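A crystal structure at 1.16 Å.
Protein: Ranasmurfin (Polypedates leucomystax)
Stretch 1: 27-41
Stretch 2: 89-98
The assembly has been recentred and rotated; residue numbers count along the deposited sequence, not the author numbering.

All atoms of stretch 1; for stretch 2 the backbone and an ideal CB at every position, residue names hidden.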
# COMPACT_ATOMS: atom_id res chain seq x y z
N GLY A 27 4.08 5.74 -12.17
CA GLY A 27 2.65 5.98 -12.03
C GLY A 27 1.84 4.76 -12.40
O GLY A 27 0.82 4.48 -11.80
N PHE A 28 2.28 4.03 -13.42
CA PHE A 28 1.61 2.79 -13.83
C PHE A 28 1.87 1.67 -12.82
O PHE A 28 0.97 0.89 -12.54
CB PHE A 28 2.03 2.38 -15.26
CG PHE A 28 1.10 1.38 -15.90
CD1 PHE A 28 -0.27 1.61 -15.95
CD2 PHE A 28 1.57 0.17 -16.40
CE1 PHE A 28 -1.13 0.68 -16.53
CE2 PHE A 28 0.71 -0.76 -16.97
CZ PHE A 28 -0.63 -0.50 -17.04
N LYS A 29 3.07 1.62 -12.24
CA LYS A 29 3.35 0.70 -11.14
C LYS A 29 2.42 1.01 -9.98
O LYS A 29 1.88 0.11 -9.38
CB LYS A 29 4.79 0.80 -10.64
CG LYS A 29 5.87 0.20 -11.52
CD LYS A 29 7.20 0.21 -10.77
CE LYS A 29 8.27 -0.63 -11.46
NZ LYS A 29 8.76 -0.00 -12.71
N LYS A 30 2.29 2.30 -9.66
CA LYS A 30 1.43 2.70 -8.53
C LYS A 30 0.02 2.15 -8.71
O LYS A 30 -0.52 1.53 -7.81
CB LYS A 30 1.40 4.22 -8.36
CG LYS A 30 2.66 4.81 -7.72
CD LYS A 30 2.76 6.35 -7.75
CE LYS A 30 1.68 7.13 -6.98
NZ LYS A 30 1.58 6.78 -5.54
N LYS A 31 -0.60 2.40 -9.85
CA LYS A 31 -1.97 1.94 -10.07
C LYS A 31 -2.05 0.43 -10.19
O LYS A 31 -3.04 -0.15 -9.75
CB LYS A 31 -2.60 2.61 -11.29
CG LYS A 31 -2.79 4.12 -11.18
CD LYS A 31 -3.84 4.54 -10.16
CE LYS A 31 -3.92 6.09 -9.99
NZ LYS A 31 -4.24 6.63 -11.32
N SER A 32 -1.02 -0.21 -10.76
CA SER A 32 -0.98 -1.67 -10.88
C SER A 32 -0.85 -2.34 -9.52
O SER A 32 -1.56 -3.30 -9.23
CB SER A 32 0.16 -2.10 -11.82
OG SER A 32 -0.06 -1.59 -13.13
N TYR A 33 0.06 -1.84 -8.69
CA TYR A 33 0.29 -2.45 -7.39
C TYR A 33 -0.88 -2.15 -6.46
O TYR A 33 -1.26 -2.99 -5.65
CB TYR A 33 1.60 -1.96 -6.77
CG TYR A 33 2.87 -2.34 -7.51
CD1 TYR A 33 4.09 -1.95 -7.00
CD2 TYR A 33 2.86 -3.08 -8.70
CE1 TYR A 33 5.28 -2.25 -7.65
CE2 TYR A 33 4.05 -3.39 -9.36
CZ TYR A 33 5.24 -2.97 -8.82
OH TYR A 33 6.43 -3.26 -9.46
N ALA A 34 -1.47 -0.96 -6.58
CA ALA A 34 -2.70 -0.67 -5.83
C ALA A 34 -3.80 -1.67 -6.19
O ALA A 34 -4.47 -2.18 -5.32
CB ALA A 34 -3.16 0.76 -6.09
N LEU A 35 -3.95 -1.99 -7.48
CA LEU A 35 -4.90 -2.99 -7.94
C LEU A 35 -4.65 -4.34 -7.28
O LEU A 35 -5.57 -5.03 -6.87
CB LEU A 35 -4.87 -3.13 -9.47
CG LEU A 35 -5.98 -3.99 -10.04
CD1 LEU A 35 -7.34 -3.44 -9.71
CD2 LEU A 35 -5.79 -4.12 -11.57
N ILE A 36 -3.38 -4.73 -7.21
CA ILE A 36 -3.01 -5.97 -6.58
C ILE A 36 -3.44 -6.01 -5.11
O ILE A 36 -4.07 -6.96 -4.66
CB ILE A 36 -1.50 -6.26 -6.71
CG1 ILE A 36 -1.16 -6.48 -8.19
CG2 ILE A 36 -1.13 -7.48 -5.90
CD1 ILE A 36 0.34 -6.63 -8.45
N CYS A 37 -3.13 -4.95 -4.38
CA CYS A 37 -3.57 -4.87 -2.98
C CYS A 37 -5.08 -4.99 -2.88
O CYS A 37 -5.59 -5.72 -2.04
CB CYS A 37 -3.16 -3.55 -2.34
SG CYS A 37 -1.38 -3.31 -2.19
N ALA A 38 -5.80 -4.28 -3.73
CA ALA A 38 -7.26 -4.30 -3.69
C ALA A 38 -7.79 -5.69 -4.01
O ALA A 38 -8.75 -6.13 -3.40
CB ALA A 38 -7.83 -3.24 -4.63
N TYR A 39 -7.18 -6.37 -4.98
CA TYR A 39 -7.55 -7.75 -5.32
C TYR A 39 -7.36 -8.69 -4.15
O TYR A 39 -8.21 -9.54 -3.85
CB TYR A 39 -6.73 -8.24 -6.53
CG TYR A 39 -6.81 -9.74 -6.77
CD1 TYR A 39 -7.83 -10.29 -7.53
CD2 TYR A 39 -5.86 -10.58 -6.22
CE1 TYR A 39 -7.88 -11.68 -7.75
CE2 TYR A 39 -5.92 -11.94 -6.42
CZ TYR A 39 -6.93 -12.48 -7.17
OH TYR A 39 -6.97 -13.83 -7.39
N LEU A 40 -6.23 -8.55 -3.46
CA LEU A 40 -5.93 -9.44 -2.35
C LEU A 40 -7.00 -9.33 -1.26
O LEU A 40 -7.23 -10.30 -0.52
CB LEU A 40 -4.55 -9.11 -1.78
CG LEU A 40 -3.40 -9.53 -2.70
CD1 LEU A 40 -2.09 -9.01 -2.14
CD2 LEU A 40 -3.38 -11.03 -2.90
N ASN A 41 -7.63 -8.16 -1.16
CA ASN A 41 -8.72 -7.92 -0.19
C ASN A 41 -10.12 -7.89 -0.78
O ASN A 41 -11.06 -7.44 -0.11
CB ASN A 41 -8.47 -6.59 0.50
CG ASN A 41 -7.32 -6.66 1.41
OD1 ASN A 41 -7.35 -7.41 2.39
ND2 ASN A 41 -6.27 -5.92 1.11
N UNK A 89 -0.90 -10.06 -18.99
CA UNK A 89 -0.61 -8.91 -19.84
C UNK A 89 0.56 -8.08 -19.36
O UNK A 89 1.35 -7.61 -20.16
CB UNK A 89 -1.85 -8.02 -19.94
N UNK A 90 0.69 -7.92 -18.05
CA UNK A 90 1.79 -7.14 -17.48
C UNK A 90 3.01 -8.02 -17.13
O UNK A 90 4.01 -7.52 -16.63
CB UNK A 90 1.30 -6.40 -16.23
N UNK A 91 2.89 -9.33 -17.38
CA UNK A 91 3.95 -10.31 -17.11
C UNK A 91 4.35 -10.36 -15.63
O UNK A 91 5.53 -10.41 -15.27
CB UNK A 91 5.18 -9.99 -17.96
N UNK A 92 3.33 -10.37 -14.78
CA UNK A 92 3.52 -10.46 -13.35
C UNK A 92 3.31 -11.89 -12.89
O UNK A 92 2.26 -12.49 -13.16
CB UNK A 92 2.57 -9.51 -12.62
N UNK A 93 4.29 -12.42 -12.17
CA UNK A 93 4.18 -13.75 -11.58
C UNK A 93 3.20 -13.71 -10.41
O UNK A 93 3.32 -12.86 -9.53
CB UNK A 93 5.55 -14.26 -11.12
N UNK A 94 2.24 -14.64 -10.39
CA UNK A 94 1.26 -14.71 -9.30
C UNK A 94 1.92 -14.93 -7.93
O UNK A 94 1.36 -14.55 -6.90
CB UNK A 94 0.26 -15.84 -9.57
N UNK A 95 3.10 -15.54 -7.91
CA UNK A 95 3.84 -15.70 -6.66
C UNK A 95 4.29 -14.36 -6.07
O UNK A 95 4.52 -14.24 -4.86
CB UNK A 95 5.06 -16.60 -6.89
N UNK A 96 4.38 -13.34 -6.93
CA UNK A 96 4.87 -12.02 -6.54
C UNK A 96 3.81 -11.06 -6.01
O UNK A 96 4.14 -9.92 -5.68
CB UNK A 96 5.56 -11.37 -7.74
N UNK A 97 2.55 -11.48 -5.95
CA UNK A 97 1.45 -10.56 -5.60
C UNK A 97 1.66 -9.89 -4.25
O UNK A 97 1.51 -8.68 -4.12
CB UNK A 97 0.12 -11.31 -5.59
N UNK A 98 1.98 -10.68 -3.25
CA UNK A 98 2.20 -10.15 -1.92
C UNK A 98 3.28 -9.10 -1.89
O UNK A 98 3.09 -8.00 -1.35
CB UNK A 98 2.56 -11.28 -0.95

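Stretch 1 is a helix up to Leu-40; Phe-28, Ser-32, Ile-36, Tyr-39 and Leu-40 point toward stretch 2.

Position 89 is helical and out of reach of stretch 1; many residues fit. It is Ser-89, whose OG is hydrogen-bonded elsewhere in the structure.

Position 90 directs its CB toward Phe-28 and Ser-32, but the CA lies 9.0 Å from the CA of Ser-32. The gap calls for a side chain of some length, and the Phe-28 ring favours an apolar one: Leu, Met or Ile. It is Leu-90. Its CD2 lies 3.9 Å from Phe-28 CE2 and 3.4 Å from Ser-32 OG. That hydroxyl already donates to Phe-28 O, 2.7 Å from OG, so a polar partner is not required.

Position 91 has phi/psi of 60/45, which favours Gly, Asn or Asp, though others adopt it. Its CB is out of reach. It is Lys-91.

Position 92 has extended backbone angles and a CB directed toward stretch 1. Ile-36 CD1 is the apolar group ahead, but at a distance. Ile, Leu, Met or Val would suit. It is Ile-92, whose CD1 lies 4.3 Å from Ile-36 CD1.

Position 93 points into open space, so a polar residue is reasonable. Its backbone precedes a turn, where Asp, Ser, Thr or Asn could bond a following amide. It is Asp-93: OD1 accepts from the backbone N of position 95 at 2.8 Å.

Position 94 sets its CB sideways. The hydroxyl of Tyr-39 is far from the CB, so only a long polar side chain could meet it; Arg, or a fully extended Lys, is a candidate. It is Arg-94, with chi1 to chi3 all t. NH2 and NH1 donate to Tyr-39 OH at 3.0 and 3.2 Å, and the hydroxyl lies near the guanidinium plane.

Position 95 is out of reach; polar residues suit it. It is Lys-95, whose NZ forms a long salt bridge, 3.8 Å, with Asp-93 OD2.

Position 96 sets its CB sideways with nothing near; small or polar residues would do. It is Ala-96.

Position 97 is helical. Its ideal CB is 4.0 Å from Ile-36 CG2 and 4.4 Å from Leu-40 CD2, so an aliphatic residue is expected. It is Leu-97. CD1 lies 4.1 Å from Tyr-39 CE2 and 4.3 Å from Leu-40 CD2.

Position 98 has ordinary helical angles, and its ideal CB has room, so nothing visible demands glycine. It is Gly-98, whose CA lies 4.4 Å from Leu-40 CD1.

Stretch 2, residues 89-98: SLKIDRKALG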
# COMPACT_ATOMS: atom_id res chain seq x y z
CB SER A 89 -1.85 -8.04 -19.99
OG SER A 89 -2.90 -8.76 -20.59
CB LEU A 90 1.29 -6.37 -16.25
CG LEU A 90 0.61 -5.04 -16.59
CD1 LEU A 90 -0.69 -5.26 -17.36
CD2 LEU A 90 0.37 -4.24 -15.29
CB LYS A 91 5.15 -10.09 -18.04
CG LYS A 91 4.75 -10.08 -19.50
CD LYS A 91 5.95 -10.07 -20.42
CE LYS A 91 5.54 -10.25 -21.87
NZ LYS A 91 4.72 -9.08 -22.34
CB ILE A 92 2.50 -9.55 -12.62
CG1 ILE A 92 2.68 -8.10 -13.08
CG2 ILE A 92 2.64 -9.65 -11.11
CD1 ILE A 92 1.64 -7.14 -12.52
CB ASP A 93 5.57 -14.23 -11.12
CG ASP A 93 5.62 -15.72 -10.85
OD1 ASP A 93 4.77 -16.23 -10.09
OD2 ASP A 93 6.53 -16.39 -11.38
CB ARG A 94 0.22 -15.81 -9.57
CG ARG A 94 -0.98 -15.71 -8.63
CD ARG A 94 -2.09 -16.69 -8.96
NE ARG A 94 -3.08 -16.68 -7.89
CZ ARG A 94 -4.01 -15.73 -7.73
NH1 ARG A 94 -4.11 -14.71 -8.57
NH2 ARG A 94 -4.86 -15.83 -6.71
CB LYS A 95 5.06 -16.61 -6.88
CG LYS A 95 4.70 -18.02 -7.31
CD LYS A 95 5.84 -18.70 -8.05
CE LYS A 95 5.34 -19.75 -9.03
NZ LYS A 95 6.34 -20.01 -10.10
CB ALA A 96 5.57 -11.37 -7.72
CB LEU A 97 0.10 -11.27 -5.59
CG LEU A 97 -0.41 -11.88 -6.89
CD1 LEU A 97 -1.88 -12.22 -6.80
CD2 LEU A 97 -0.19 -10.94 -8.05
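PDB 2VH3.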